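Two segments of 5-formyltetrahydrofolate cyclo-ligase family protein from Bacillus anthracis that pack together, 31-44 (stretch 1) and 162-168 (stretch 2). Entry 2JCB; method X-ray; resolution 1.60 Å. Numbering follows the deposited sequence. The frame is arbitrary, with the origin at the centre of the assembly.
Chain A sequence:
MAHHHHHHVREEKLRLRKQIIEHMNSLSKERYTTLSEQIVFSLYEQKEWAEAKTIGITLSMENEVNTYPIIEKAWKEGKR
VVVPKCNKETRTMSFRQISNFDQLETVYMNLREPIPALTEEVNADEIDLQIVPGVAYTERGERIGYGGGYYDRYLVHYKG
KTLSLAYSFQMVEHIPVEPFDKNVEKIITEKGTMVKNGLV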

ATOM      1  N   ARG A  31      13.320 -10.866  10.787  1.00 24.58           N
ATOM      2  CA  ARG A  31      11.842 -10.727  10.795  1.00 24.88           C
ATOM      3  C   ARG A  31      11.328 -10.016   9.528  1.00 25.41           C
ATOM      4  O   ARG A  31      10.403 -10.472   8.856  1.00 26.11           O
ATOM      5  N   TYR A  32      11.919  -8.875   9.185  1.00 25.29           N
ATOM      6  CA  TYR A  32      11.598  -8.218   7.895  1.00 26.04           C
ATOM      7  C   TYR A  32      11.645  -9.181   6.724  1.00 27.12           C
ATOM      8  O   TYR A  32      10.698  -9.210   5.926  1.00 26.78           O
ATOM      9  N   THR A  33      12.739  -9.941   6.603  1.00 26.77           N
ATOM     10  CA  THR A  33      12.948 -10.795   5.440  1.00 27.22           C
ATOM     11  C   THR A  33      11.938 -11.946   5.453  1.00 26.98           C
ATOM     12  O   THR A  33      11.244 -12.164   4.460  1.00 28.86           O
ATOM     13  N   THR A  34      11.886 -12.674   6.566  1.00 27.05           N
ATOM     14  CA  THR A  34      10.999 -13.868   6.670  1.00 26.99           C
ATOM     15  C   THR A  34       9.514 -13.523   6.528  1.00 27.78           C
ATOM     16  O   THR A  34       8.800 -14.121   5.692  1.00 28.31           O
ATOM     17  N   LEU A  35       9.063 -12.513   7.273  1.00 27.53           N
ATOM     18  CA  LEU A  35       7.656 -12.086   7.256  1.00 27.67           C
ATOM     19  C   LEU A  35       7.303 -11.526   5.865  1.00 28.23           C
ATOM     20  O   LEU A  35       6.234 -11.823   5.315  1.00 28.65           O
ATOM     21  N   SER A  36       8.208 -10.747   5.269  1.00 27.13           N
ATOM     22  CA  SER A  36       7.890 -10.191   3.932  1.00 29.48           C
ATOM     23  C   SER A  36       7.706 -11.335   2.934  1.00 30.71           C
ATOM     24  O   SER A  36       6.792 -11.280   2.108  1.00 30.74           O
ATOM     25  N   GLU A  37       8.585 -12.334   3.035  1.00 30.56           N
ATOM     26  CA  GLU A  37       8.532 -13.549   2.197  1.00 32.56           C
ATOM     27  C   GLU A  37       7.197 -14.301   2.369  1.00 31.41           C
ATOM     28  O   GLU A  37       6.580 -14.705   1.361  1.00 30.66           O
ATOM     29  N   GLN A  38       6.793 -14.497   3.633  1.00 29.33           N
ATOM     30  CA  GLN A  38       5.538 -15.231   3.942  1.00 29.73           C
ATOM     31  C   GLN A  38       4.325 -14.502   3.385  1.00 29.40           C
ATOM     32  O   GLN A  38       3.418 -15.116   2.816  1.00 28.75           O
ATOM     33  N   ILE A  39       4.312 -13.168   3.528  1.00 26.77           N
ATOM     34  CA  ILE A  39       3.150 -12.366   3.218  1.00 26.80           C
ATOM     35  C   ILE A  39       2.987 -12.428   1.721  1.00 26.49           C
ATOM     36  O   ILE A  39       1.850 -12.642   1.238  1.00 28.78           O
ATOM     37  N   VAL A  40       4.091 -12.247   0.986  1.00 29.72           N
ATOM     38  CA  VAL A  40       4.014 -12.245  -0.478  1.00 29.77           C
ATOM     39  C   VAL A  40       3.700 -13.612  -1.053  1.00 30.21           C
ATOM     40  O   VAL A  40       2.937 -13.701  -2.008  1.00 30.87           O
ATOM     41  N   PHE A  41       4.185 -14.662  -0.411  1.00 28.15           N
ATOM     42  CA  PHE A  41       3.861 -16.021  -0.879  1.00 30.45           C
ATOM     43  C   PHE A  41       2.310 -16.123  -0.819  1.00 29.45           C
ATOM     44  O   PHE A  41       1.695 -16.644  -1.763  1.00 29.68           O
ATOM     45  N   SER A  42       1.690 -15.614   0.233  1.00 29.28           N
ATOM     46  CA  SER A  42       0.228 -15.719   0.407  1.00 27.90           C
ATOM     47  C   SER A  42      -0.491 -14.841  -0.644  1.00 28.89           C
ATOM     48  O   SER A  42      -1.470 -15.274  -1.275  1.00 27.64           O
ATOM     49  N   LEU A  43       0.042 -13.639  -0.870  1.00 28.61           N
ATOM     50  CA  LEU A  43      -0.461 -12.779  -1.990  1.00 28.56           C
ATOM     51  C   LEU A  43      -0.578 -13.527  -3.319  1.00 28.59           C
ATOM     52  O   LEU A  43      -1.628 -13.425  -3.975  1.00 28.45           O
ATOM     53  N   TYR A  44       0.469 -14.259  -3.737  1.00 28.68           N
ATOM     54  CA  TYR A  44       0.491 -14.859  -5.057  1.00 28.89           C
ATOM     55  C   TYR A  44      -0.524 -15.999  -5.158  1.00 29.94           C
ATOM     56  O   TYR A  44      -0.818 -16.440  -6.238  1.00 32.04           O
ATOM     57  N   THR A 162      -9.072  -3.972  -4.073  1.00 29.77           N
ATOM     58  CA  THR A 162      -8.018  -3.455  -3.203  1.00 29.75           C
ATOM     59  C   THR A 162      -7.554  -4.505  -2.214  1.00 30.53           C
ATOM     60  O   THR A 162      -8.351  -5.326  -1.733  1.00 32.24           O
ATOM     61  N   LEU A 163      -6.275  -4.479  -1.897  1.00 30.38           N
ATOM     62  CA  LEU A 163      -5.792  -5.268  -0.777  1.00 29.73           C
ATOM     63  C   LEU A 163      -4.593  -4.588  -0.217  1.00 29.61           C
ATOM     64  O   LEU A 163      -3.921  -3.858  -0.899  1.00 30.27           O
ATOM     65  N   SER A 164      -4.339  -4.861   1.056  1.00 28.59           N
ATOM     66  CA  SER A 164      -3.151  -4.361   1.744  1.00 30.23           C
ATOM     67  C   SER A 164      -2.375  -5.517   2.287  1.00 29.20           C
ATOM     68  O   SER A 164      -2.944  -6.573   2.593  1.00 30.19           O
ATOM     69  N   LEU A 165      -1.051  -5.342   2.310  1.00 28.63           N
ATOM     70  CA  LEU A 165      -0.102  -6.280   2.910  1.00 29.83           C
ATOM     71  C   LEU A 165       0.352  -5.704   4.250  1.00 30.26           C
ATOM     72  O   LEU A 165       0.711  -4.528   4.301  1.00 31.15           O
ATOM     73  N   ALA A 166       0.373  -6.503   5.334  1.00 28.90           N
ATOM     74  CA  ALA A 166       0.686  -6.004   6.641  1.00 28.65           C
ATOM     75  C   ALA A 166       1.296  -7.067   7.518  1.00 29.10           C
ATOM     76  O   ALA A 166       0.900  -8.214   7.449  1.00 28.64           O
ATOM     77  N   TYR A 167       2.253  -6.677   8.354  1.00 27.95           N
ATOM     78  CA  TYR A 167       2.685  -7.558   9.413  1.00 28.02           C
ATOM     79  C   TYR A 167       1.519  -7.580  10.422  1.00 27.45           C
ATOM     80  O   TYR A 167       0.752  -6.601  10.570  1.00 27.37           O
ATOM     81  N   SER A 168       1.363  -8.713  11.091  1.00 29.30           N
ATOM     82  CA  SER A 168       0.262  -8.847  12.030  1.00 29.38           C
ATOM     83  C   SER A 168       0.241  -7.786  13.147  1.00 29.64           C
ATOM     84  O   SER A 168      -0.835  -7.418  13.613  1.00 30.35           O
TER

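The helix 31-44 runs nearly antiparallel to the strand 162-165 and packs on it and on the loop that follows, and the contact between them is essentially apolar, a compact example of how a helix covers a strand with one stripe of aliphatic side chains. The N-to-C directions of the two elements differ by 159° and their axes come no closer than 10.1 Å, so side chains rather than backbones fill the gap. Leu35, Ile39 and Leu43, spaced four residues apart and therefore on one helical face, all direct CA-to-CB toward the other stretch. From the other side Leu163 and Leu165, alternate residues of the strand, point back.

Leu43 (chi1 t, chi2 p) spans both: its CD1 lies 3.8 Å from Leu163 CD2, its CD2 4.2 Å from Leu165 CD1. Ile39 (m, t) sets CG2 3.9 Å from Leu165 CB, while its CD1 reaches 3.5 Å from the backbone O of Ala166, whose own side chain points away.

Tyr167, chi1 m, buries the largest area. Tyr167 CB leaves sideways, but the end of the side chain comes nearer the helix, placing Tyr167 CD1 3.6 Å from Leu35 CD1 and Tyr167 OH 3.2 Å from Tyr32 CD1. Ser36 OG (chi1 m) donates to Tyr32 O at 2.9 Å within the helix, and Tyr167 OH is hydrogen-bonded elsewhere in the structure.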

ATOM      1  CB  ARG A  31      11.362  -9.981  12.056  1.00 26.06           C
ATOM      2  CG  ARG A  31      11.318 -10.777  13.338  1.00 26.90           C
ATOM      3  CD  ARG A  31      10.251 -11.870  13.332  1.00 29.78           C
ATOM      4  NE  ARG A  31      10.774 -13.082  12.690  1.00 30.12           N
ATOM      5  CZ  ARG A  31      10.070 -14.185  12.437  1.00 32.53           C
ATOM      6  NH1 ARG A  31      10.656 -15.227  11.840  1.00 30.61           N
ATOM      7  NH2 ARG A  31       8.792 -14.254  12.791  1.00 30.75           N
ATOM      8  CB  TYR A  32      12.581  -7.049   7.689  1.00 27.17           C
ATOM      9  CG  TYR A  32      12.506  -6.440   6.349  1.00 26.90           C
ATOM     10  CD1 TYR A  32      11.477  -5.560   6.013  1.00 29.13           C
ATOM     11  CD2 TYR A  32      13.512  -6.700   5.423  1.00 30.48           C
ATOM     12  CE1 TYR A  32      11.416  -5.023   4.740  1.00 25.71           C
ATOM     13  CE2 TYR A  32      13.461  -6.171   4.164  1.00 31.11           C
ATOM     14  CZ  TYR A  32      12.426  -5.316   3.839  1.00 26.08           C
ATOM     15  OH  TYR A  32      12.464  -4.812   2.587  1.00 31.66           O
ATOM     16  CB  THR A  33      14.360 -11.329   5.387  1.00 28.20           C
ATOM     17  OG1 THR A  33      15.299 -10.244   5.326  1.00 29.65           O
ATOM     18  CG2 THR A  33      14.573 -12.282   4.193  1.00 28.52           C
ATOM     19  CB  THR A  34      11.259 -14.628   8.005  1.00 25.20           C
ATOM     20  OG1 THR A  34      12.640 -14.981   8.106  1.00 24.98           O
ATOM     21  CG2 THR A  34      10.440 -15.925   8.064  1.00 25.63           C
ATOM     22  CB  LEU A  35       7.364 -11.072   8.369  1.00 29.50           C
ATOM     23  CG  LEU A  35       7.408 -11.468   9.846  1.00 32.01           C
ATOM     24  CD1 LEU A  35       7.145 -10.307  10.769  1.00 32.82           C
ATOM     25  CD2 LEU A  35       6.433 -12.576  10.169  1.00 36.92           C
ATOM     26  CB  SER A  36       8.986  -9.269   3.397  1.00 29.58           C
ATOM     27  OG  SER A  36       8.877  -8.002   4.028  1.00 31.56           O
ATOM     28  CB  GLU A  37       9.708 -14.471   2.558  1.00 31.61           C
ATOM     29  CG  GLU A  37      10.920 -14.173   1.682  1.00 35.72           C
ATOM     30  CD  GLU A  37      12.309 -14.667   2.220  1.00 38.22           C
ATOM     31  OE1 GLU A  37      12.383 -15.519   3.167  1.00 44.05           O
ATOM     32  OE2 GLU A  37      13.336 -14.182   1.651  1.00 42.96           O
ATOM     33  CB  GLN A  38       5.381 -15.462   5.445  1.00 29.98           C
ATOM     34  CG  GLN A  38       6.419 -16.436   5.927  1.00 32.85           C
ATOM     35  CD  GLN A  38       6.376 -16.674   7.427  1.00 33.71           C
ATOM     36  OE1 GLN A  38       5.554 -16.101   8.135  1.00 39.15           O
ATOM     37  NE2 GLN A  38       7.293 -17.525   7.922  1.00 37.40           N
ATOM     38  CB  ILE A  39       3.322 -10.962   3.690  1.00 26.02           C
ATOM     39  CG1 ILE A  39       3.120 -10.946   5.228  1.00 26.17           C
ATOM     40  CG2 ILE A  39       2.366 -10.022   3.020  1.00 27.26           C
ATOM     41  CD1 ILE A  39       3.645  -9.678   5.954  1.00 30.55           C
ATOM     42  CB  VAL A  40       5.208 -11.526  -1.228  1.00 30.93           C
ATOM     43  CG1 VAL A  40       5.261 -10.037  -0.731  1.00 29.99           C
ATOM     44  CG2 VAL A  40       6.515 -12.294  -1.147  1.00 33.74           C
ATOM     45  CB  PHE A  41       4.544 -17.063   0.020  1.00 30.93           C
ATOM     46  CG  PHE A  41       4.109 -18.473  -0.230  1.00 34.78           C
ATOM     47  CD1 PHE A  41       4.843 -19.277  -1.078  1.00 37.39           C
ATOM     48  CD2 PHE A  41       2.971 -18.998   0.396  1.00 37.56           C
ATOM     49  CE1 PHE A  41       4.465 -20.594  -1.338  1.00 37.75           C
ATOM     50  CE2 PHE A  41       2.591 -20.325   0.159  1.00 39.31           C
ATOM     51  CZ  PHE A  41       3.335 -21.108  -0.712  1.00 38.61           C
ATOM     52  CB  SER A  42      -0.135 -15.277   1.806  1.00 30.18           C
ATOM     53  OG  SER A  42      -1.557 -15.315   2.047  1.00 34.37           O
ATOM     54  CB  LEU A  43       0.468 -11.555  -2.230  1.00 29.98           C
ATOM     55  CG  LEU A  43       0.142 -10.757  -3.543  1.00 29.72           C
ATOM     56  CD1 LEU A  43      -1.232 -10.100  -3.381  1.00 32.53           C
ATOM     57  CD2 LEU A  43       1.219  -9.625  -3.658  1.00 30.21           C
ATOM     58  CB  TYR A  44       1.860 -15.419  -5.361  1.00 28.76           C
ATOM     59  CG  TYR A  44       3.008 -14.426  -5.255  1.00 26.28           C
ATOM     60  CD1 TYR A  44       2.793 -13.051  -5.437  1.00 27.44           C
ATOM     61  CD2 TYR A  44       4.287 -14.874  -4.890  1.00 27.86           C
ATOM     62  CE1 TYR A  44       3.859 -12.125  -5.307  1.00 30.33           C
ATOM     63  CE2 TYR A  44       5.379 -13.977  -4.770  1.00 31.72           C
ATOM     64  CZ  TYR A  44       5.153 -12.602  -4.980  1.00 31.74           C
ATOM     65  OH  TYR A  44       6.214 -11.696  -4.850  1.00 30.22           O
ATOM     66  CB  THR A 162      -8.452  -2.224  -2.371  1.00 30.46           C
ATOM     67  OG1 THR A 162      -9.598  -2.517  -1.561  1.00 30.32           O
ATOM     68  CG2 THR A 162      -8.782  -1.066  -3.284  1.00 31.75           C
ATOM     69  CB  LEU A 163      -5.488  -6.745  -1.142  1.00 31.61           C
ATOM     70  CG  LEU A 163      -4.324  -7.136  -2.005  1.00 32.24           C
ATOM     71  CD1 LEU A 163      -2.936  -7.153  -1.167  1.00 29.92           C
ATOM     72  CD2 LEU A 163      -4.622  -8.509  -2.653  1.00 31.53           C
ATOM     73  CB  SER A 164      -3.506  -3.384   2.847  1.00 28.45           C
ATOM     74  OG  SER A 164      -4.086  -2.183   2.351  1.00 29.17           O
ATOM     75  CB  LEU A 165       1.084  -6.468   1.952  1.00 29.58           C
ATOM     76  CG  LEU A 165       0.707  -6.804   0.509  1.00 32.02           C
ATOM     77  CD1 LEU A 165       1.905  -6.860  -0.506  1.00 33.49           C
ATOM     78  CD2 LEU A 165      -0.044  -8.145   0.486  1.00 30.87           C
ATOM     79  CB  ALA A 166      -0.544  -5.424   7.285  1.00 28.34           C
ATOM     80  CB  TYR A 167       3.903  -6.970  10.121  1.00 29.71           C
ATOM     81  CG  TYR A 167       5.032  -6.657   9.197  1.00 26.30           C
ATOM     82  CD1 TYR A 167       5.776  -7.695   8.628  1.00 29.66           C
ATOM     83  CD2 TYR A 167       5.444  -5.325   8.953  1.00 27.32           C
ATOM     84  CE1 TYR A 167       6.839  -7.425   7.802  1.00 31.07           C
ATOM     85  CE2 TYR A 167       6.552  -5.046   8.123  1.00 30.44           C
ATOM     86  CZ  TYR A 167       7.236  -6.118   7.552  1.00 30.66           C
ATOM     87  OH  TYR A 167       8.336  -5.984   6.689  1.00 29.47           O
ATOM     88  CB  SER A 168       0.156 -10.287  12.564  1.00 30.47           C
ATOM     89  OG  SER A 168       1.223 -10.572  13.400  1.00 32.43           O
TER